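Long-range contact in adhesion G-protein coupled receptor G6 (Danio rerio, PDB 6V55), which probably acts in cell adhesion and in signalling linked to myelination, through a large calcium-binding extracellular region of several domains: residues A[709-720]-A[757-768]. Numbering follows the deposited sequence.
Sequences NLQDPVRIEIAH and NSNRTVCLCNHL. With NAG (2-acetamido-2-deoxy-beta-D-glucopyranose), chain M.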
loop_
_atom_site.group_PDB
_atom_site.type_symbol
_atom_site.label_atom_id
_atom_site.label_comp_id
_atom_site.label_asym_id
_atom_site.label_seq_id
_atom_site.Cartn_x
_atom_site.Cartn_y
_atom_site.Cartn_z
ATOM N N ASN A 709 -28.479 -1.811 55.659
ATOM C CA ASN A 709 -28.769 -1.295 57.008
ATOM C C ASN A 709 -27.694 -1.668 58.026
ATOM O O ASN A 709 -27.989 -2.244 59.075
ATOM C CB ASN A 709 -30.154 -1.747 57.499
ATOM C CG ASN A 709 -31.315 -0.961 56.837
ATOM O OD1 ASN A 709 -31.369 0.278 56.888
ATOM N ND2 ASN A 709 -32.251 -1.688 56.237
ATOM N N LEU A 710 -26.441 -1.380 57.681
ATOM C CA LEU A 710 -25.327 -1.720 58.558
ATOM C C LEU A 710 -25.314 -0.817 59.796
ATOM O O LEU A 710 -25.824 0.310 59.785
ATOM C CB LEU A 710 -23.994 -1.611 57.807
ATOM C CG LEU A 710 -23.713 -2.549 56.631
ATOM C CD1 LEU A 710 -22.817 -1.867 55.611
ATOM C CD2 LEU A 710 -23.067 -3.837 57.134
ATOM N N GLN A 711 -24.742 -1.332 60.886
ATOM C CA GLN A 711 -24.632 -0.526 62.098
ATOM C C GLN A 711 -23.380 0.348 62.074
ATOM O O GLN A 711 -23.388 1.460 62.620
ATOM C CB GLN A 711 -24.651 -1.441 63.327
ATOM C CG GLN A 711 -24.611 -0.753 64.699
ATOM C CD GLN A 711 -23.809 -1.557 65.708
ATOM O OE1 GLN A 711 -24.132 -2.713 65.988
ATOM N NE2 GLN A 711 -22.724 -0.967 66.217
ATOM N N ASP A 712 -22.301 -0.133 61.441
ATOM C CA ASP A 712 -21.097 0.646 61.165
ATOM C C ASP A 712 -20.912 0.769 59.665
ATOM O O ASP A 712 -20.938 -0.252 58.963
ATOM C CB ASP A 712 -19.851 0.005 61.775
ATOM C CG ASP A 712 -20.036 -0.351 63.216
ATOM O OD1 ASP A 712 -19.698 -1.502 63.569
ATOM O OD2 ASP A 712 -20.532 0.507 63.987
ATOM N N PRO A 713 -20.689 1.969 59.145
ATOM C CA PRO A 713 -20.763 2.178 57.698
ATOM C C PRO A 713 -19.529 1.679 56.954
ATOM O O PRO A 713 -18.492 1.367 57.535
ATOM C CB PRO A 713 -20.886 3.697 57.579
ATOM C CG PRO A 713 -20.153 4.214 58.788
ATOM C CD PRO A 713 -20.410 3.218 59.878
ATOM N N VAL A 714 -19.693 1.574 55.635
ATOM C CA VAL A 714 -18.583 1.399 54.711
ATOM C C VAL A 714 -17.958 2.760 54.458
ATOM O O VAL A 714 -18.656 3.711 54.087
ATOM C CB VAL A 714 -19.071 0.777 53.395
ATOM C CG1 VAL A 714 -17.907 0.341 52.548
ATOM C CG2 VAL A 714 -19.955 -0.402 53.682
ATOM N N ARG A 715 -16.649 2.864 54.644
ATOM C CA ARG A 715 -15.944 4.098 54.315
ATOM C C ARG A 715 -15.561 4.039 52.839
ATOM O O ARG A 715 -14.692 3.257 52.447
ATOM C CB ARG A 715 -14.720 4.279 55.211
ATOM C CG ARG A 715 -14.183 5.706 55.293
ATOM C CD ARG A 715 -12.765 5.673 55.816
ATOM N NE ARG A 715 -12.125 6.984 55.887
ATOM C CZ ARG A 715 -11.267 7.456 54.980
ATOM N NH1 ARG A 715 -10.935 6.731 53.912
ATOM N NH2 ARG A 715 -10.729 8.661 55.152
ATOM N N ILE A 716 -16.229 4.843 52.016
ATOM C CA ILE A 716 -15.920 4.957 50.593
ATOM C C ILE A 716 -15.289 6.321 50.369
ATOM O O ILE A 716 -15.943 7.352 50.562
ATOM C CB ILE A 716 -17.176 4.807 49.718
ATOM C CG1 ILE A 716 -17.977 3.550 50.092
ATOM C CG2 ILE A 716 -16.832 4.925 48.221
ATOM C CD1 ILE A 716 -17.572 2.314 49.380
ATOM N N GLU A 717 -14.027 6.335 49.963
ATOM C CA GLU A 717 -13.323 7.575 49.658
ATOM C C GLU A 717 -13.022 7.576 48.172
ATOM O O GLU A 717 -12.391 6.640 47.679
ATOM C CB GLU A 717 -12.025 7.700 50.471
ATOM C CG GLU A 717 -11.019 8.735 49.933
ATOM C CD GLU A 717 -9.664 8.678 50.642
ATOM O OE1 GLU A 717 -9.640 8.406 51.870
ATOM O OE2 GLU A 717 -8.627 8.904 49.965
ATOM N N ILE A 718 -13.507 8.584 47.448
ATOM C CA ILE A 718 -13.204 8.709 46.024
ATOM C C ILE A 718 -12.548 10.060 45.776
ATOM O O ILE A 718 -12.980 11.082 46.321
ATOM C CB ILE A 718 -14.439 8.542 45.105
ATOM C CG1 ILE A 718 -15.452 7.549 45.664
ATOM C CG2 ILE A 718 -13.997 8.022 43.758
ATOM C CD1 ILE A 718 -16.742 7.536 44.935
ATOM N N ALA A 719 -11.500 10.054 44.954
ATOM C CA ALA A 719 -10.849 11.278 44.513
ATOM C C ALA A 719 -11.724 12.007 43.506
ATOM O O ALA A 719 -12.394 11.380 42.681
ATOM C CB ALA A 719 -9.499 10.964 43.881
ATOM N N HIS A 720 -11.712 13.337 43.576
ATOM C CA HIS A 720 -12.467 14.160 42.643
ATOM C C HIS A 720 -11.815 14.155 41.268
ATOM O O HIS A 720 -10.630 13.843 41.109
ATOM C CB HIS A 720 -12.554 15.593 43.141
ATOM C CG HIS A 720 -13.199 15.725 44.478
ATOM N ND1 HIS A 720 -12.939 16.780 45.326
ATOM C CD2 HIS A 720 -14.101 14.942 45.115
ATOM C CE1 HIS A 720 -13.656 16.644 46.427
ATOM N NE2 HIS A 720 -14.373 15.540 46.322
ATOM N N ASN A 757 -11.936 16.941 51.730
ATOM C CA ASN A 757 -11.369 18.237 51.392
ATOM C C ASN A 757 -11.740 18.613 49.960
ATOM O O ASN A 757 -12.779 18.181 49.448
ATOM C CB ASN A 757 -9.854 18.219 51.584
ATOM C CG ASN A 757 -9.220 16.951 51.046
ATOM O OD1 ASN A 757 -9.190 16.724 49.838
ATOM N ND2 ASN A 757 -8.708 16.118 51.942
ATOM N N SER A 758 -10.905 19.420 49.302
ATOM C CA SER A 758 -11.187 19.838 47.932
ATOM C C SER A 758 -10.735 18.812 46.898
ATOM O O SER A 758 -11.155 18.895 45.736
ATOM C CB SER A 758 -10.527 21.193 47.656
ATOM O OG SER A 758 -9.297 21.332 48.337
ATOM N N ASN A 759 -9.903 17.848 47.299
ATOM C CA ASN A 759 -9.372 16.812 46.421
ATOM C C ASN A 759 -10.134 15.495 46.498
ATOM O O ASN A 759 -10.260 14.806 45.480
ATOM C CB ASN A 759 -7.907 16.525 46.764
ATOM C CG ASN A 759 -6.978 17.663 46.416
ATOM O OD1 ASN A 759 -7.344 18.838 46.472
ATOM N ND2 ASN A 759 -5.756 17.306 46.049
ATOM N N ARG A 760 -10.613 15.120 47.681
ATOM C CA ARG A 760 -11.278 13.848 47.917
ATOM C C ARG A 760 -12.624 14.100 48.587
ATOM O O ARG A 760 -12.874 15.171 49.147
ATOM C CB ARG A 760 -10.422 12.939 48.809
ATOM C CG ARG A 760 -10.189 13.559 50.190
ATOM C CD ARG A 760 -9.979 12.544 51.291
ATOM N NE ARG A 760 -9.058 13.054 52.300
ATOM C CZ ARG A 760 -8.534 12.316 53.270
ATOM N NH1 ARG A 760 -8.838 11.027 53.363
ATOM N NH2 ARG A 760 -7.699 12.865 54.143
ATOM N N THR A 761 -13.510 13.109 48.507
ATOM C CA THR A 761 -14.694 13.069 49.354
ATOM C C THR A 761 -14.732 11.703 50.021
ATOM O O THR A 761 -14.453 10.691 49.370
ATOM C CB THR A 761 -15.976 13.342 48.553
ATOM O OG1 THR A 761 -15.858 14.613 47.911
ATOM C CG2 THR A 761 -17.222 13.392 49.461
ATOM N N VAL A 762 -15.014 11.685 51.326
ATOM C CA VAL A 762 -15.207 10.457 52.085
ATOM C C VAL A 762 -16.701 10.273 52.333
ATOM O O VAL A 762 -17.375 11.190 52.814
ATOM C CB VAL A 762 -14.417 10.499 53.405
ATOM C CG1 VAL A 762 -14.789 9.333 54.320
ATOM C CG2 VAL A 762 -12.924 10.485 53.117
ATOM N N CYS A 763 -17.221 9.100 51.977
ATOM C CA CYS A 763 -18.602 8.719 52.244
ATOM C C CYS A 763 -18.674 7.604 53.270
ATOM O O CYS A 763 -17.912 6.628 53.213
ATOM C CB CYS A 763 -19.308 8.220 50.990
ATOM S SG CYS A 763 -19.192 9.361 49.690
ATOM N N LEU A 764 -19.636 7.736 54.161
ATOM C CA LEU A 764 -20.061 6.665 55.044
ATOM C C LEU A 764 -21.432 6.239 54.533
ATOM O O LEU A 764 -22.405 6.990 54.659
ATOM C CB LEU A 764 -20.091 7.151 56.490
ATOM C CG LEU A 764 -18.865 7.983 56.909
ATOM C CD1 LEU A 764 -19.051 8.609 58.284
ATOM C CD2 LEU A 764 -17.565 7.170 56.847
ATOM N N CYS A 765 -21.490 5.069 53.890
ATOM C CA CYS A 765 -22.739 4.473 53.425
ATOM C C CYS A 765 -23.069 3.268 54.299
ATOM O O CYS A 765 -22.169 2.545 54.728
ATOM C CB CYS A 765 -22.656 4.062 51.947
ATOM S SG CYS A 765 -22.467 5.482 50.837
ATOM N N ASN A 766 -24.357 3.057 54.570
ATOM C CA ASN A 766 -24.792 1.994 55.469
ATOM C C ASN A 766 -25.148 0.712 54.733
ATOM O O ASN A 766 -25.743 -0.184 55.336
ATOM C CB ASN A 766 -25.979 2.470 56.331
ATOM C CG ASN A 766 -27.293 2.607 55.545
ATOM O OD1 ASN A 766 -27.300 2.833 54.332
ATOM N ND2 ASN A 766 -28.415 2.510 56.259
ATOM N N HIS A 767 -24.853 0.633 53.437
ATOM C CA HIS A 767 -25.100 -0.571 52.664
ATOM C C HIS A 767 -23.958 -0.808 51.681
ATOM O O HIS A 767 -23.229 0.115 51.320
ATOM C CB HIS A 767 -26.453 -0.514 51.925
ATOM C CG HIS A 767 -26.530 0.551 50.879
ATOM N ND1 HIS A 767 -26.815 1.866 51.177
ATOM C CD2 HIS A 767 -26.365 0.497 49.534
ATOM C CE1 HIS A 767 -26.822 2.579 50.065
ATOM N NE2 HIS A 767 -26.554 1.772 49.053
ATOM N N LEU A 768 -23.793 -2.059 51.260
ATOM C CA LEU A 768 -22.713 -2.386 50.319
ATOM C C LEU A 768 -23.128 -3.354 49.192
ATOM O O LEU A 768 -23.510 -4.507 49.404
ATOM C CB LEU A 768 -21.508 -2.969 51.060
ATOM C CG LEU A 768 -20.441 -3.303 50.018
ATOM C CD1 LEU A 768 -19.712 -2.039 49.553
ATOM C CD2 LEU A 768 -19.495 -4.358 50.531
HETATM C C1 NAG M . -4.677 18.196 45.683
HETATM C C2 NAG M . -4.732 18.852 44.287
HETATM C C3 NAG M . -3.433 19.631 44.025
HETATM C C4 NAG M . -3.117 20.607 45.161
HETATM C C5 NAG M . -3.173 19.914 46.530
HETATM C C6 NAG M . -3.046 20.875 47.693
HETATM C C7 NAG M . -6.084 17.794 42.508
HETATM C C8 NAG M . -6.114 16.729 41.450
HETATM N N2 NAG M . -4.957 17.871 43.232
HETATM O O3 NAG M . -3.551 20.329 42.790
HETATM O O4 NAG M . -1.808 21.140 44.984
HETATM O O5 NAG M . -4.424 19.223 46.698
HETATM O O6 NAG M . -3.457 20.275 48.914
HETATM O O7 NAG M . -7.042 18.545 42.705
#
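The guanidinium of Arg715 lies over Val762, whose CG1 and CG2 pack against one face of it, with CG2 3.5 Å from NH2. Arg715 CG stands anti to the backbone N (chi1 -160°), and the extended chain carries the charged end across Val762 of the neighbouring strand to Glu717, two residues on in its own strand. There NH1 gives a hydrogen bond of 2.9 Å to Glu717 OE1, reached on its anti side, OE1 lying near the guanidinium plane and the donor tilted out of the carboxylate plane. The same oxygen takes a second, weaker bond from Arg760 NH1 at 3.1 Å, the carboxylate and this guanidinium turned 66° apart. One carboxylate oxygen thus draws two arginines together, Arg715 NH2 coming within 3.5 Å of Arg760 NH1. With Glu717 replaced by an alanine, both guanidinium groups would probably lose their shared anion and be freer to turn. Further along this face, Pro713 and Leu764 lie side by side, their CB atoms 3.7 Å apart.

Underneath, strands 714-719 and 760-765 run antiparallel, joined by paired backbone hydrogen bonds between Val714 and Cys765, Ile716 and Cys763, and Ile718 and Thr761. Beyond the strand end, His720 ND1 bonds Ser758 O (2.8 Å) in the ring plane. Nearby, Asn757 OD1 accepts from the backbone N of Asn759 and Arg760 in an Asx motif, just before the glycan carried by Asn759. On the face opposite the arginines, Cys763 and Cys765 form disulfides to Cys731 and Cys750, tying 760-765 to strands 730-735 and 750-752. Both half-cystines, with Ile716, pack against the bound peptide, probably the tethered agonist that follows the cleavage site after Leu768, as is characteristic of the GPS motif in the GAIN domain of adhesion GPCRs.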